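Local coordinates for protein putative adhesin (Komagataella phaffii, PDB 5FX8) that is a putative cell-surface adhesin, possibly involved in cell-cell interaction, represented here by its N-terminal part with two cohesin-like domains, at residues I181-Q185 against G245-L249; E55-Y59 against Y304-R308. All blocks are in the same frame, centred on the assembly; numbering follows the deposited sequence.

Contact 1 of 2, residues I181-Q185 against G245-L249; sequences ISTVQ and GTISL
Five backbone hydrogen bonds join I181-Q185 to G245-L249. I181 N donates to L249 O and L249 N to I181 O, both at 2.7 Å; T183 N reaches I247 O at 2.9 Å and I247 N returns to T183 O at 3.1 Å; Q185 N closes the ladder at 3.1 Å on O of G245, the loop residue (psi -1°) just before the second strand. Strands 181-185 and 246-249 run antiparallel, axes 4.7 Å apart at 178°. I181-L249 and T183-I247 are hydrogen-bonded pairs; S182-S248 and V184-T246 are non-hydrogen-bonded, their CA atoms 4.4 and 4.6 Å apart. Here CA-H...O contacts fill in, the shortest being S182 CA to I247 O at 3.1 Å. Side chains alternate along 181-184 and 246-249. I181, T183, I247 (m, t) and L249 (t, p) share the buried face, I181 CB lying 4.3 Å from L249 CB; on the more exposed face V184 CG1 meets T246 CG2 at 3.5 Å. This alternation of a buried and a more exposed face is characteristic of a β-sandwich layer, here in the second cohesin-like domain. T183 and I247 pack on F190 and F265 of the facing sheet, L249 on V263, while strands 275-286 and 237-242 flank the pair.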
loop_
_atom_site.group_PDB
_atom_site.type_symbol
_atom_site.label_atom_id
_atom_site.label_comp_id
_atom_site.label_asym_id
_atom_site.label_seq_id
_atom_site.Cartn_x
_atom_site.Cartn_y
_atom_site.Cartn_z
ATOM N N ILE C 181 -22.624 -24.404 -18.171
ATOM C CA ILE C 181 -23.173 -25.700 -18.547
ATOM C C ILE C 181 -24.691 -25.648 -18.462
ATOM O O ILE C 181 -25.249 -25.116 -17.499
ATOM C CB ILE C 181 -22.612 -26.814 -17.640
ATOM C CG1 ILE C 181 -21.109 -26.940 -17.825
ATOM C CG2 ILE C 181 -23.230 -28.126 -17.961
ATOM C CD1 ILE C 181 -20.430 -27.477 -16.634
ATOM N N SER C 182 -25.363 -26.197 -19.465
ATOM C CA SER C 182 -26.794 -26.456 -19.370
ATOM C C SER C 182 -27.119 -27.790 -20.033
ATOM O O SER C 182 -26.558 -28.118 -21.078
ATOM C CB SER C 182 -27.599 -25.351 -20.020
ATOM O OG SER C 182 -27.278 -25.307 -21.388
ATOM N N THR C 183 -28.023 -28.550 -19.418
ATOM C CA THR C 183 -28.494 -29.833 -19.921
ATOM C C THR C 183 -30.000 -29.778 -20.100
ATOM O O THR C 183 -30.701 -29.249 -19.240
ATOM C CB THR C 183 -28.182 -30.979 -18.943
ATOM O OG1 THR C 183 -26.904 -30.776 -18.346
ATOM C CG2 THR C 183 -28.150 -32.316 -19.655
ATOM N N VAL C 184 -30.502 -30.336 -21.201
ATOM C CA VAL C 184 -31.922 -30.631 -21.351
ATOM C C VAL C 184 -32.090 -32.093 -21.751
ATOM O O VAL C 184 -31.315 -32.626 -22.548
ATOM C CB VAL C 184 -32.588 -29.694 -22.373
ATOM C CG1 VAL C 184 -32.216 -28.333 -22.109
ATOM C CG2 VAL C 184 -32.215 -30.031 -23.747
ATOM N N GLN C 185 -33.100 -32.748 -21.193
ATOM C CA GLN C 185 -33.313 -34.146 -21.515
ATOM C C GLN C 185 -34.791 -34.513 -21.386
ATOM O O GLN C 185 -35.509 -33.956 -20.555
ATOM C CB GLN C 185 -32.448 -35.028 -20.621
ATOM C CG GLN C 185 -33.220 -36.017 -19.854
ATOM C CD GLN C 185 -32.372 -37.017 -19.157
ATOM O OE1 GLN C 185 -32.891 -37.933 -18.536
ATOM N NE2 GLN C 185 -31.065 -36.862 -19.242
ATOM N N GLY C 245 -36.499 -31.293 -16.018
ATOM C CA GLY C 245 -35.910 -31.638 -17.292
ATOM C C GLY C 245 -34.681 -30.844 -17.685
ATOM O O GLY C 245 -34.099 -31.103 -18.738
ATOM N N THR C 246 -34.259 -29.888 -16.861
ATOM C CA THR C 246 -33.153 -29.009 -17.214
ATOM C C THR C 246 -32.291 -28.703 -16.003
ATOM O O THR C 246 -32.790 -28.597 -14.883
ATOM C CB THR C 246 -33.668 -27.711 -17.779
ATOM O OG1 THR C 246 -34.772 -27.299 -16.972
ATOM C CG2 THR C 246 -34.114 -27.908 -19.190
ATOM N N ILE C 247 -30.996 -28.533 -16.243
ATOM C CA ILE C 247 -30.057 -28.057 -15.237
ATOM C C ILE C 247 -29.186 -26.977 -15.859
ATOM O O ILE C 247 -28.650 -27.165 -16.952
ATOM C CB ILE C 247 -29.166 -29.177 -14.678
ATOM C CG1 ILE C 247 -29.972 -30.365 -14.184
ATOM C CG2 ILE C 247 -28.377 -28.662 -13.523
ATOM C CD1 ILE C 247 -29.112 -31.553 -13.811
ATOM N N SER C 248 -29.044 -25.854 -15.160
ATOM C CA SER C 248 -28.091 -24.806 -15.491
ATOM C C SER C 248 -27.002 -24.749 -14.432
ATOM O O SER C 248 -27.282 -24.845 -13.233
ATOM C CB SER C 248 -28.766 -23.448 -15.564
ATOM O OG SER C 248 -29.465 -23.291 -16.763
ATOM N N LEU C 249 -25.767 -24.540 -14.869
ATOM C CA LEU C 249 -24.672 -24.553 -13.920
ATOM C C LEU C 249 -23.545 -23.694 -14.456
ATOM O O LEU C 249 -23.321 -23.668 -15.662
ATOM C CB LEU C 249 -24.220 -25.982 -13.695
ATOM C CG LEU C 249 -23.209 -26.251 -12.609
ATOM C CD1 LEU C 249 -23.698 -25.702 -11.291
ATOM C CD2 LEU C 249 -23.036 -27.724 -12.526
#

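Contact 2 of 2, residues E55-Y59 against Y304-R308; sequences EFVQY and YRASR
The side chain of S307, in the m rotamer, bridges two backbones. Its OG accepts the amide of V57 (V57 N to S307 OG, 2.6 Å) and is also hydrogen-bonded to T111 O, in strand 101-114. A main-chain bond from S307 N to V57 O (2.9 Å) completes the pairing of two irregular loops, extended except at R305 (psi -19°), whose touching parts run 132° apart; V57 and A306 have their CA atoms 5.0 Å apart. V57 (t) points toward the other loop, its CG1 3.5 Å from R305 O. The small CB of A306 lies 3.9 Å from Y59 CB. These loops meet where strand 294-304 of the second cohesin-like domain ends and the chain returns to the sheet of the first, so the contact forms part of the interdomain junction. Y59 (t, chi2 77°) offers a ring face to R305, whose guanidinium stacks on it with planes at 23° and CZ 4.2 Å from the ring centroid, an off-centre cation-pi contact. R305 (m, t, chi3 106°) also places CD over this face. Y59 OH and R305 NH1 find hydrogen-bonding partners in D271 O and V273 O, respectively. F56 (m) brings CD1 to 3.9 Å from S307 CB.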
loop_
_atom_site.group_PDB
_atom_site.type_symbol
_atom_site.label_atom_id
_atom_site.label_comp_id
_atom_site.label_asym_id
_atom_site.label_seq_id
_atom_site.Cartn_x
_atom_site.Cartn_y
_atom_site.Cartn_z
ATOM N N GLU C 55 -20.815 -58.441 -25.461
ATOM C CA GLU C 55 -21.957 -58.909 -24.697
ATOM C C GLU C 55 -23.211 -58.197 -25.165
ATOM O O GLU C 55 -23.166 -57.043 -25.583
ATOM C CB GLU C 55 -21.754 -58.686 -23.202
ATOM C CG GLU C 55 -20.690 -59.588 -22.610
ATOM C CD GLU C 55 -20.664 -59.564 -21.106
ATOM O OE1 GLU C 55 -21.056 -58.532 -20.523
ATOM O OE2 GLU C 55 -20.258 -60.584 -20.509
ATOM N N PHE C 56 -24.324 -58.913 -25.128
ATOM C CA PHE C 56 -25.629 -58.299 -25.308
ATOM C C PHE C 56 -26.033 -57.671 -23.999
ATOM O O PHE C 56 -25.677 -58.184 -22.943
ATOM C CB PHE C 56 -26.671 -59.331 -25.709
ATOM C CG PHE C 56 -26.633 -59.692 -27.140
ATOM C CD1 PHE C 56 -27.355 -58.976 -28.054
ATOM C CD2 PHE C 56 -25.881 -60.741 -27.569
ATOM C CE1 PHE C 56 -27.336 -59.296 -29.358
ATOM C CE2 PHE C 56 -25.846 -61.057 -28.877
ATOM C CZ PHE C 56 -26.586 -60.327 -29.779
ATOM N N VAL C 57 -26.749 -56.550 -24.063
ATOM C CA VAL C 57 -27.189 -55.843 -22.862
ATOM C C VAL C 57 -28.705 -55.898 -22.787
ATOM O O VAL C 57 -29.402 -55.442 -23.696
ATOM C CB VAL C 57 -26.694 -54.394 -22.831
ATOM C CG1 VAL C 57 -27.163 -53.705 -21.542
ATOM C CG2 VAL C 57 -25.202 -54.351 -22.961
ATOM N N GLN C 58 -29.215 -56.396 -21.685
ATOM C CA GLN C 58 -30.624 -56.707 -21.566
ATOM C C GLN C 58 -31.340 -55.625 -20.767
ATOM O O GLN C 58 -31.000 -55.376 -19.613
ATOM C CB GLN C 58 -30.785 -58.079 -20.920
ATOM C CG GLN C 58 -30.432 -59.203 -21.862
ATOM C CD GLN C 58 -29.920 -60.425 -21.158
ATOM O OE1 GLN C 58 -30.516 -61.508 -21.235
ATOM N NE2 GLN C 58 -28.792 -60.270 -20.465
ATOM N N TYR C 59 -32.323 -54.984 -21.381
ATOM C CA TYR C 59 -33.273 -54.184 -20.621
ATOM C C TYR C 59 -34.634 -54.211 -21.319
ATOM O O TYR C 59 -34.752 -53.830 -22.484
ATOM C CB TYR C 59 -32.796 -52.731 -20.419
ATOM C CG TYR C 59 -33.671 -52.020 -19.416
ATOM C CD1 TYR C 59 -33.531 -52.258 -18.059
ATOM C CD2 TYR C 59 -34.684 -51.174 -19.824
ATOM C CE1 TYR C 59 -34.351 -51.637 -17.135
ATOM C CE2 TYR C 59 -35.511 -50.554 -18.903
ATOM C CZ TYR C 59 -35.333 -50.793 -17.559
ATOM O OH TYR C 59 -36.133 -50.196 -16.622
ATOM N N TYR C 304 -28.765 -45.162 -23.956
ATOM C CA TYR C 304 -29.417 -46.388 -24.384
ATOM C C TYR C 304 -29.320 -47.399 -23.262
ATOM O O TYR C 304 -28.291 -47.503 -22.591
ATOM C CB TYR C 304 -28.784 -46.941 -25.648
ATOM C CG TYR C 304 -28.942 -46.082 -26.880
ATOM C CD1 TYR C 304 -30.193 -45.893 -27.461
ATOM C CD2 TYR C 304 -27.845 -45.501 -27.491
ATOM C CE1 TYR C 304 -30.342 -45.143 -28.583
ATOM C CE2 TYR C 304 -27.987 -44.745 -28.622
ATOM C CZ TYR C 304 -29.241 -44.574 -29.163
ATOM O OH TYR C 304 -29.422 -43.827 -30.293
ATOM N N ARG C 305 -30.402 -48.123 -23.035
ATOM C CA ARG C 305 -30.395 -49.087 -21.956
ATOM C C ARG C 305 -30.171 -50.518 -22.415
ATOM O O ARG C 305 -29.772 -51.347 -21.601
ATOM C CB ARG C 305 -31.697 -48.984 -21.162
ATOM C CG ARG C 305 -31.833 -47.658 -20.464
ATOM C CD ARG C 305 -33.114 -47.544 -19.696
ATOM N NE ARG C 305 -32.902 -47.647 -18.262
ATOM C CZ ARG C 305 -33.843 -47.404 -17.366
ATOM N NH1 ARG C 305 -35.047 -47.042 -17.769
ATOM N NH2 ARG C 305 -33.584 -47.518 -16.077
ATOM N N ALA C 306 -30.384 -50.831 -23.685
ATOM C CA ALA C 306 -30.315 -52.214 -24.117
ATOM C C ALA C 306 -29.640 -52.310 -25.475
ATOM O O ALA C 306 -29.522 -51.330 -26.200
ATOM C CB ALA C 306 -31.712 -52.833 -24.173
ATOM N N SER C 307 -29.191 -53.515 -25.803
ATOM C CA SER C 307 -28.722 -53.802 -27.152
ATOM C C SER C 307 -29.856 -53.620 -28.148
ATOM O O SER C 307 -30.988 -54.030 -27.904
ATOM C CB SER C 307 -28.191 -55.227 -27.234
ATOM O OG SER C 307 -27.075 -55.427 -26.388
ATOM N N ARG C 308 -29.548 -53.023 -29.284
ATOM C CA ARG C 308 -30.566 -52.626 -30.231
ATOM C C ARG C 308 -30.219 -53.146 -31.614
ATOM O O ARG C 308 -29.078 -53.514 -31.891
ATOM C CB ARG C 308 -30.732 -51.103 -30.238
ATOM C CG ARG C 308 -31.363 -50.587 -28.961
ATOM C CD ARG C 308 -30.793 -49.267 -28.515
ATOM N NE ARG C 308 -29.371 -49.310 -28.174
ATOM C CZ ARG C 308 -28.422 -48.702 -28.876
ATOM N NH1 ARG C 308 -28.741 -47.995 -29.948
ATOM N NH2 ARG C 308 -27.161 -48.799 -28.505
#

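From the N terminus, the chain first lays down strands of the first cohesin-like domain and passes through 55-59, where contact 2 begins. It completes most of that domain's sheet before entering the second, where strand 176-186 supplies one half of contact 1. Sixty residues on, 245-249 closes this smaller loop, which lies wholly within the far longer one spanned by contact 2; the two do not cross. After strand 294-304, segment 304-308 closes the outer loop, and strand 312-319 then joins the first domain's sheet. Contact 1 thus ties strands inside one domain, whereas contact 2 lies between domains; their centres are about 26 Å apart.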